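Local coordinates for mediator of RNA polymerase II transcription subunit 18 (Schizosaccharomyces pombe, PDB 3C0T), which acts as a subunit of Mediator, the coactivator complex that relays signals from gene-specific regulatory proteins to the RNA polymerase II transcription machinery, at residues 5-10 / 166-171; 28-33 / 130-135. One frame throughout, in Å; residues are numbered along the deposited sequence.

Contact 1: 5-10 / 166-171; sequences YLLGVV and ILHVYT
Leu-6 and Val-169 form a hydrogen-bonded antiparallel pair, their two N-to-O distances both 2.8 Å. Gly-8 and Leu-167 repeat the pattern, Gly-8 N lying 2.8 Å from Leu-167 O and Leu-167 N lying 2.7 Å from Gly-8 O. These four bonds join strand 2-10 to strand 165-173, the first and last strands along the chain, and help close the curled antiparallel barrel of Med18. Between them, Leu-7 CA brings its hydrogen to Leu-167 O in a CA-H...O contact. On the face bearing Leu-6 and Val-169, the two side chains lie next to each other and reach helix 179-196, while Val-10 CG2 meets Leu-167 CG at 4.1 Å. On the other face, Leu-7 CD2 touches His-168 CB at 3.7 Å and Ile-166 CG2; Leu-7 and Ile-166 also pack on apolar side chains of another protein's chain. The phenol of Tyr-5 leads away from the strand pair, and its OH bonds to Val-205 O. With CG anti to the backbone N (chi1 -176°), His-168 brings CG against Leu-7 CD2. One face of its imidazole has Tyr-170 CD1 over the centre, 3.7 Å above the plane, and at the edge Tyr-5 CB lies in the ring plane, 3.5 Å from NE2.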
ATOM      1  N   TYR A   5      -1.263 -10.508  -5.791  1.00 48.18           N
ATOM      2  CA  TYR A   5      -0.351 -10.207  -4.699  1.00 48.53           C
ATOM      3  C   TYR A   5      -0.235 -11.260  -3.612  1.00 48.69           C
ATOM      4  O   TYR A   5      -0.986 -12.226  -3.572  1.00 49.34           O
ATOM      5  CB  TYR A   5      -0.810  -8.906  -4.044  1.00 46.83           C
ATOM      6  CG  TYR A   5      -2.149  -9.078  -3.361  1.00 46.48           C
ATOM      7  CD1 TYR A   5      -2.223  -9.475  -2.023  1.00 45.89           C
ATOM      8  CD2 TYR A   5      -3.343  -8.924  -4.073  1.00 46.62           C
ATOM      9  CE1 TYR A   5      -3.449  -9.722  -1.411  1.00 45.67           C
ATOM     10  CE2 TYR A   5      -4.583  -9.168  -3.469  1.00 45.03           C
ATOM     11  CZ  TYR A   5      -4.626  -9.570  -2.140  1.00 47.00           C
ATOM     12  OH  TYR A   5      -5.833  -9.848  -1.540  1.00 45.60           O
ATOM     13  N   LEU A   6       0.710 -11.020  -2.711  1.00 49.36           N
ATOM     14  CA  LEU A   6       0.960 -11.873  -1.556  1.00 49.23           C
ATOM     15  C   LEU A   6       1.320 -10.916  -0.438  1.00 48.70           C
ATOM     16  O   LEU A   6       1.951  -9.883  -0.680  1.00 50.05           O
ATOM     17  CB  LEU A   6       2.122 -12.832  -1.815  1.00 48.63           C
ATOM     18  CG  LEU A   6       1.832 -13.962  -2.805  1.00 49.77           C
ATOM     19  CD1 LEU A   6       3.093 -14.782  -3.033  1.00 49.24           C
ATOM     20  CD2 LEU A   6       0.706 -14.839  -2.256  1.00 50.30           C
ATOM     21  N   LEU A   7       0.905 -11.242   0.777  1.00 47.93           N
ATOM     22  CA  LEU A   7       1.188 -10.391   1.918  1.00 47.92           C
ATOM     23  C   LEU A   7       1.887 -11.154   3.036  1.00 49.26           C
ATOM     24  O   LEU A   7       1.682 -12.356   3.215  1.00 48.97           O
ATOM     25  CB  LEU A   7      -0.107  -9.772   2.448  1.00 49.18           C
ATOM     26  CG  LEU A   7      -0.664  -8.539   1.732  1.00 51.20           C
ATOM     27  CD1 LEU A   7      -2.023  -8.207   2.302  1.00 52.61           C
ATOM     28  CD2 LEU A   7       0.272  -7.356   1.914  1.00 50.01           C
ATOM     29  N   GLY A   8       2.725 -10.435   3.776  1.00 48.70           N
ATOM     30  CA  GLY A   8       3.461 -11.019   4.879  1.00 47.74           C
ATOM     31  C   GLY A   8       3.762  -9.943   5.907  1.00 48.80           C
ATOM     32  O   GLY A   8       3.658  -8.745   5.617  1.00 48.04           O
ATOM     33  N   VAL A   9       4.142 -10.355   7.108  1.00 48.63           N
ATOM     34  CA  VAL A   9       4.446  -9.397   8.159  1.00 49.89           C
ATOM     35  C   VAL A   9       5.861  -9.662   8.682  1.00 51.05           C
ATOM     36  O   VAL A   9       6.273 -10.811   8.833  1.00 51.33           O
ATOM     37  CB  VAL A   9       3.391  -9.507   9.303  1.00 49.61           C
ATOM     38  CG1 VAL A   9       3.754 -10.638  10.254  1.00 47.69           C
ATOM     39  CG2 VAL A   9       3.267  -8.196  10.028  1.00 50.17           C
ATOM     40  N   VAL A  10       6.611  -8.593   8.929  1.00 52.67           N
ATOM     41  CA  VAL A  10       7.982  -8.700   9.425  1.00 52.83           C
ATOM     42  C   VAL A  10       8.108  -7.951  10.743  1.00 53.25           C
ATOM     43  O   VAL A  10       7.970  -6.733  10.779  1.00 54.20           O
ATOM     44  CB  VAL A  10       8.990  -8.076   8.432  1.00 53.56           C
ATOM     45  CG1 VAL A  10      10.386  -8.042   9.043  1.00 52.83           C
ATOM     46  CG2 VAL A  10       8.998  -8.868   7.135  1.00 55.66           C
ATOM     47  N   ILE A 166       5.123  -4.339   6.988  1.00 41.53           N
ATOM     48  CA  ILE A 166       4.291  -5.145   6.110  1.00 40.76           C
ATOM     49  C   ILE A 166       5.065  -5.451   4.840  1.00 42.80           C
ATOM     50  O   ILE A 166       5.710  -4.566   4.269  1.00 42.09           O
ATOM     51  CB  ILE A 166       2.978  -4.407   5.754  1.00 39.00           C
ATOM     52  CG1 ILE A 166       2.122  -4.247   7.012  1.00 38.15           C
ATOM     53  CG2 ILE A 166       2.202  -5.176   4.674  1.00 38.00           C
ATOM     54  CD1 ILE A 166       0.836  -3.489   6.785  1.00 39.24           C
ATOM     55  N   LEU A 167       5.019  -6.713   4.419  1.00 43.39           N
ATOM     56  CA  LEU A 167       5.693  -7.153   3.202  1.00 44.87           C
ATOM     57  C   LEU A 167       4.605  -7.403   2.172  1.00 44.42           C
ATOM     58  O   LEU A 167       3.817  -8.337   2.320  1.00 45.67           O
ATOM     59  CB  LEU A 167       6.466  -8.454   3.437  1.00 46.70           C
ATOM     60  CG  LEU A 167       7.982  -8.447   3.196  1.00 50.25           C
ATOM     61  CD1 LEU A 167       8.469  -9.878   3.144  1.00 51.50           C
ATOM     62  CD2 LEU A 167       8.335  -7.757   1.893  1.00 48.99           C
ATOM     63  N   HIS A 168       4.563  -6.577   1.131  1.00 43.64           N
ATOM     64  CA  HIS A 168       3.553  -6.701   0.083  1.00 43.67           C
ATOM     65  C   HIS A 168       4.209  -6.997  -1.266  1.00 43.67           C
ATOM     66  O   HIS A 168       4.987  -6.189  -1.779  1.00 43.30           O
ATOM     67  CB  HIS A 168       2.745  -5.400  -0.001  1.00 44.74           C
ATOM     68  CG  HIS A 168       1.618  -5.436  -0.989  1.00 48.36           C
ATOM     69  ND1 HIS A 168       0.822  -4.340  -1.246  1.00 49.27           N
ATOM     70  CD2 HIS A 168       1.153  -6.429  -1.782  1.00 49.21           C
ATOM     71  CE1 HIS A 168      -0.083  -4.656  -2.153  1.00 47.15           C
ATOM     72  NE2 HIS A 168       0.095  -5.917  -2.497  1.00 48.61           N
ATOM     73  N   VAL A 169       3.900  -8.161  -1.830  1.00 42.90           N
ATOM     74  CA  VAL A 169       4.454  -8.550  -3.123  1.00 43.34           C
ATOM     75  C   VAL A 169       3.323  -8.511  -4.143  1.00 43.96           C
ATOM     76  O   VAL A 169       2.258  -9.094  -3.921  1.00 46.40           O
ATOM     77  CB  VAL A 169       5.051  -9.975  -3.079  1.00 42.96           C
ATOM     78  CG1 VAL A 169       5.736 -10.292  -4.407  1.00 40.29           C
ATOM     79  CG2 VAL A 169       6.050 -10.081  -1.925  1.00 43.96           C
ATOM     80  N   TYR A 170       3.546  -7.832  -5.262  1.00 42.25           N
ATOM     81  CA  TYR A 170       2.494  -7.718  -6.255  1.00 44.78           C
ATOM     82  C   TYR A 170       2.980  -7.457  -7.667  1.00 46.47           C
ATOM     83  O   TYR A 170       4.145  -7.137  -7.902  1.00 45.08           O
ATOM     84  CB  TYR A 170       1.535  -6.580  -5.874  1.00 44.95           C
ATOM     85  CG  TYR A 170       2.199  -5.213  -5.838  1.00 46.66           C
ATOM     86  CD1 TYR A 170       2.915  -4.787  -4.718  1.00 47.14           C
ATOM     87  CD2 TYR A 170       2.155  -4.365  -6.947  1.00 47.29           C
ATOM     88  CE1 TYR A 170       3.576  -3.550  -4.704  1.00 47.82           C
ATOM     89  CE2 TYR A 170       2.813  -3.134  -6.946  1.00 45.55           C
ATOM     90  CZ  TYR A 170       3.525  -2.734  -5.821  1.00 48.69           C
ATOM     91  OH  TYR A 170       4.216  -1.532  -5.830  1.00 50.64           O
ATOM     92  N   THR A 171       2.051  -7.609  -8.602  1.00 46.26           N
ATOM     93  CA  THR A 171       2.304  -7.341  -9.997  1.00 48.45           C
ATOM     94  C   THR A 171       0.954  -6.972 -10.594  1.00 50.22           C
ATOM     95  O   THR A 171      -0.090  -7.386 -10.083  1.00 50.19           O
ATOM     96  CB  THR A 171       2.904  -8.550 -10.725  1.00 49.33           C
ATOM     97  OG1 THR A 171       3.282  -8.143 -12.046  1.00 51.87           O
ATOM     98  CG2 THR A 171       1.908  -9.697 -10.805  1.00 48.96           C
TER

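Contact 2: 28-33 / 130-135; sequences GPKTIL and EYFFFD
Pro-29 and Tyr-131 lie side by side and point the same way, with the proline ring resting over one face of the phenol. Pro-29 CB sits above the ring centre in a CH-pi contact, 3.4 Å from the centroid and 15° off the normal, while Pro-29 CG reaches out above the hydroxyl end, 3.7 Å from Tyr-131 OH. A cis peptide joins Gly-28 to this proline. The Tyr-131 hydroxyl is hydrogen-bonded to Ser-23 OG of helix 15-25, which ties the hydroxyl end of the ring to that helix.

Lys-30 and Glu-130 also run side by side, from the opposite face of the sheet to Tyr-131. Lys-30 NZ forms a salt bridge with Glu-130 OE1 at 3.3 Å, at the end of a lysine chain extended beyond CG. Lys-30 N to Glu-130 O and Glu-130 N to Lys-30 O are both 2.9 Å, a hydrogen-bonded antiparallel pair where strand 27-41 meets strand 118-133 in the wall of the barrel. Toward Gly-28 the pairing becomes irregular, for Phe-132 makes its backbone bond with Asp-27. Phe-132 crosses Lys-30 at about a right angle and offers its edge: Lys-30 CD lies in the ring plane, 3.9 Å from Phe-132 CZ. On the other carboxylate oxygen, Glu-130 OE2 forms a salt bridge with Arg-139 NH2, and the two nearby cations would probably favour the ionised form. Ile-32 crosses Glu-130 obliquely, placing CD1 3.8 Å from the carboxylate carbon CD.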
ATOM      1  N   GLY A  28      17.177  -3.682  -6.335  1.00 52.93           N
ATOM      2  CA  GLY A  28      16.684  -2.532  -5.608  1.00 53.72           C
ATOM      3  C   GLY A  28      17.603  -2.298  -4.425  1.00 54.67           C
ATOM      4  O   GLY A  28      18.737  -2.770  -4.439  1.00 56.54           O
ATOM      5  N   PRO A  29      17.141  -1.615  -3.370  1.00 54.52           N
ATOM      6  CA  PRO A  29      15.794  -1.054  -3.237  1.00 53.79           C
ATOM      7  C   PRO A  29      15.731   0.426  -3.562  1.00 53.41           C
ATOM      8  O   PRO A  29      16.749   1.065  -3.822  1.00 53.79           O
ATOM      9  CB  PRO A  29      15.487  -1.300  -1.772  1.00 53.32           C
ATOM     10  CG  PRO A  29      16.811  -0.946  -1.133  1.00 53.29           C
ATOM     11  CD  PRO A  29      17.862  -1.541  -2.083  1.00 54.12           C
ATOM     12  N   LYS A  30      14.520   0.965  -3.557  1.00 53.59           N
ATOM     13  CA  LYS A  30      14.323   2.390  -3.775  1.00 53.89           C
ATOM     14  C   LYS A  30      13.445   2.791  -2.597  1.00 51.50           C
ATOM     15  O   LYS A  30      12.568   2.028  -2.192  1.00 50.08           O
ATOM     16  CB  LYS A  30      13.627   2.669  -5.116  1.00 56.62           C
ATOM     17  CG  LYS A  30      12.113   2.610  -5.099  1.00 63.22           C
ATOM     18  CD  LYS A  30      11.549   2.957  -6.480  1.00 68.05           C
ATOM     19  CE  LYS A  30      10.022   2.901  -6.495  1.00 69.95           C
ATOM     20  NZ  LYS A  30       9.459   3.039  -7.871  1.00 71.74           N
ATOM     21  N   THR A  31      13.695   3.960  -2.019  1.00 50.21           N
ATOM     22  CA  THR A  31      12.902   4.378  -0.879  1.00 49.78           C
ATOM     23  C   THR A  31      11.493   4.714  -1.308  1.00 47.11           C
ATOM     24  O   THR A  31      11.248   5.113  -2.443  1.00 47.34           O
ATOM     25  CB  THR A  31      13.487   5.615  -0.170  1.00 52.05           C
ATOM     26  OG1 THR A  31      13.419   6.740  -1.046  1.00 53.16           O
ATOM     27  CG2 THR A  31      14.930   5.382   0.209  1.00 56.42           C
ATOM     28  N   ILE A  32      10.574   4.539  -0.374  1.00 44.88           N
ATOM     29  CA  ILE A  32       9.170   4.824  -0.578  1.00 42.99           C
ATOM     30  C   ILE A  32       8.707   5.745   0.555  1.00 42.40           C
ATOM     31  O   ILE A  32       8.897   5.433   1.735  1.00 40.09           O
ATOM     32  CB  ILE A  32       8.310   3.535  -0.491  1.00 43.95           C
ATOM     33  CG1 ILE A  32       8.601   2.600  -1.672  1.00 46.81           C
ATOM     34  CG2 ILE A  32       6.837   3.908  -0.383  1.00 42.34           C
ATOM     35  CD1 ILE A  32       8.225   3.159  -3.042  1.00 46.33           C
ATOM     36  N   LEU A  33       8.133   6.887   0.196  1.00 41.67           N
ATOM     37  CA  LEU A  33       7.569   7.801   1.186  1.00 43.26           C
ATOM     38  C   LEU A  33       6.378   8.453   0.488  1.00 42.95           C
ATOM     39  O   LEU A  33       6.549   9.361  -0.326  1.00 42.27           O
ATOM     40  CB  LEU A  33       8.573   8.862   1.637  1.00 41.28           C
ATOM     41  CG  LEU A  33       8.063   9.599   2.886  1.00 43.87           C
ATOM     42  CD1 LEU A  33       8.048   8.633   4.070  1.00 41.46           C
ATOM     43  CD2 LEU A  33       8.949  10.797   3.201  1.00 45.02           C
ATOM     44  N   GLU A 130      11.351  -0.536  -1.654  1.00 43.09           N
ATOM     45  CA  GLU A 130      10.765  -1.289  -2.740  1.00 46.58           C
ATOM     46  C   GLU A 130      11.851  -1.993  -3.539  1.00 47.59           C
ATOM     47  O   GLU A 130      12.866  -1.392  -3.898  1.00 46.76           O
ATOM     48  CB  GLU A 130       9.960  -0.363  -3.644  1.00 46.41           C
ATOM     49  CG  GLU A 130       8.779  -1.042  -4.284  1.00 50.91           C
ATOM     50  CD  GLU A 130       7.837  -0.068  -4.971  1.00 53.63           C
ATOM     51  OE1 GLU A 130       8.268   0.569  -5.958  1.00 54.77           O
ATOM     52  OE2 GLU A 130       6.668   0.055  -4.523  1.00 54.21           O
ATOM     53  N   TYR A 131      11.635  -3.282  -3.783  1.00 48.07           N
ATOM     54  CA  TYR A 131      12.560  -4.098  -4.549  1.00 49.37           C
ATOM     55  C   TYR A 131      11.831  -4.626  -5.786  1.00 51.08           C
ATOM     56  O   TYR A 131      10.623  -4.435  -5.919  1.00 50.92           O
ATOM     57  CB  TYR A 131      13.055  -5.277  -3.717  1.00 48.93           C
ATOM     58  CG  TYR A 131      13.949  -4.912  -2.557  1.00 48.14           C
ATOM     59  CD1 TYR A 131      13.413  -4.498  -1.333  1.00 47.42           C
ATOM     60  CD2 TYR A 131      15.336  -5.020  -2.667  1.00 47.87           C
ATOM     61  CE1 TYR A 131      14.243  -4.209  -0.245  1.00 45.76           C
ATOM     62  CE2 TYR A 131      16.172  -4.732  -1.589  1.00 47.33           C
ATOM     63  CZ  TYR A 131      15.618  -4.333  -0.384  1.00 47.59           C
ATOM     64  OH  TYR A 131      16.447  -4.097   0.686  1.00 49.84           O
ATOM     65  N   PHE A 132      12.566  -5.283  -6.684  1.00 52.86           N
ATOM     66  CA  PHE A 132      11.981  -5.832  -7.910  1.00 53.62           C
ATOM     67  C   PHE A 132      12.684  -7.130  -8.287  1.00 52.56           C
ATOM     68  O   PHE A 132      13.883  -7.286  -8.053  1.00 52.35           O
ATOM     69  CB  PHE A 132      12.127  -4.850  -9.086  1.00 57.47           C
ATOM     70  CG  PHE A 132      11.996  -3.403  -8.695  1.00 66.14           C
ATOM     71  CD1 PHE A 132      13.069  -2.726  -8.106  1.00 68.92           C
ATOM     72  CD2 PHE A 132      10.780  -2.728  -8.854  1.00 69.36           C
ATOM     73  CE1 PHE A 132      12.929  -1.386  -7.669  1.00 71.68           C
ATOM     74  CE2 PHE A 132      10.628  -1.390  -8.423  1.00 71.07           C
ATOM     75  CZ  PHE A 132      11.703  -0.722  -7.828  1.00 70.37           C
ATOM     76  N   PHE A 133      11.930  -8.055  -8.873  1.00 50.63           N
ATOM     77  CA  PHE A 133      12.476  -9.331  -9.324  1.00 48.08           C
ATOM     78  C   PHE A 133      11.370 -10.136 -10.016  1.00 46.96           C
ATOM     79  O   PHE A 133      10.191 -10.038  -9.644  1.00 44.71           O
ATOM     80  CB  PHE A 133      13.058 -10.114  -8.143  1.00 47.20           C
ATOM     81  CG  PHE A 133      14.317 -10.865  -8.479  1.00 46.22           C
ATOM     82  CD1 PHE A 133      15.446 -10.188  -8.940  1.00 45.97           C
ATOM     83  CD2 PHE A 133      14.380 -12.251  -8.339  1.00 47.97           C
ATOM     84  CE1 PHE A 133      16.627 -10.881  -9.260  1.00 44.27           C
ATOM     85  CE2 PHE A 133      15.555 -12.957  -8.654  1.00 46.08           C
ATOM     86  CZ  PHE A 133      16.680 -12.262  -9.117  1.00 44.75           C
ATOM     87  N   PHE A 134      11.748 -10.910 -11.035  1.00 44.56           N
ATOM     88  CA  PHE A 134      10.795 -11.725 -11.789  1.00 44.00           C
ATOM     89  C   PHE A 134       9.579 -10.921 -12.196  1.00 44.69           C
ATOM     90  O   PHE A 134       8.449 -11.420 -12.139  1.00 44.11           O
ATOM     91  CB  PHE A 134      10.340 -12.932 -10.961  1.00 41.49           C
ATOM     92  CG  PHE A 134      11.396 -13.986 -10.798  1.00 44.15           C
ATOM     93  CD1 PHE A 134      11.780 -14.415  -9.531  1.00 43.41           C
ATOM     94  CD2 PHE A 134      12.014 -14.546 -11.918  1.00 42.97           C
ATOM     95  CE1 PHE A 134      12.768 -15.394  -9.377  1.00 46.66           C
ATOM     96  CE2 PHE A 134      12.999 -15.519 -11.781  1.00 45.35           C
ATOM     97  CZ  PHE A 134      13.381 -15.947 -10.511  1.00 46.94           C
ATOM     98  N   ASP A 135       9.805  -9.672 -12.594  1.00 46.48           N
ATOM     99  CA  ASP A 135       8.710  -8.804 -13.005  1.00 50.07           C
ATOM    100  C   ASP A 135       7.651  -8.535 -11.945  1.00 48.84           C
ATOM    101  O   ASP A 135       6.490  -8.269 -12.266  1.00 50.28           O
ATOM    102  CB  ASP A 135       8.026  -9.381 -14.233  1.00 56.18           C
ATOM    103  CG  ASP A 135       8.428  -8.679 -15.483  1.00 64.49           C
ATOM    104  OD1 ASP A 135       9.601  -8.833 -15.902  1.00 66.74           O
ATOM    105  OD2 ASP A 135       7.563  -7.958 -16.036  1.00 70.24           O
TER

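Along the chain the segments come in the order 5-10, 28-33, 130-135, 166-171, so contact 1 brackets contact 2 in sequence. Their centres lie 12 Å apart in one antiparallel sheet, where strand 136-146 stands between strand 118-133 of contact 2 and strand 165-173 of contact 1. The two also touch directly: Thr-171 OG1 is 3.2 Å from Asp-135 O, a probable hydrogen bond, and Tyr-170 OH approaches Glu-130 OE2 at the same distance, a weak interaction at most. Helix 179-196 packs against residues of both contacts, and helix 15-25 against contact 2. Both pairings belong to one closed circuit of antiparallel strands, placing the two contacts on neighbouring parts of the barrel wall.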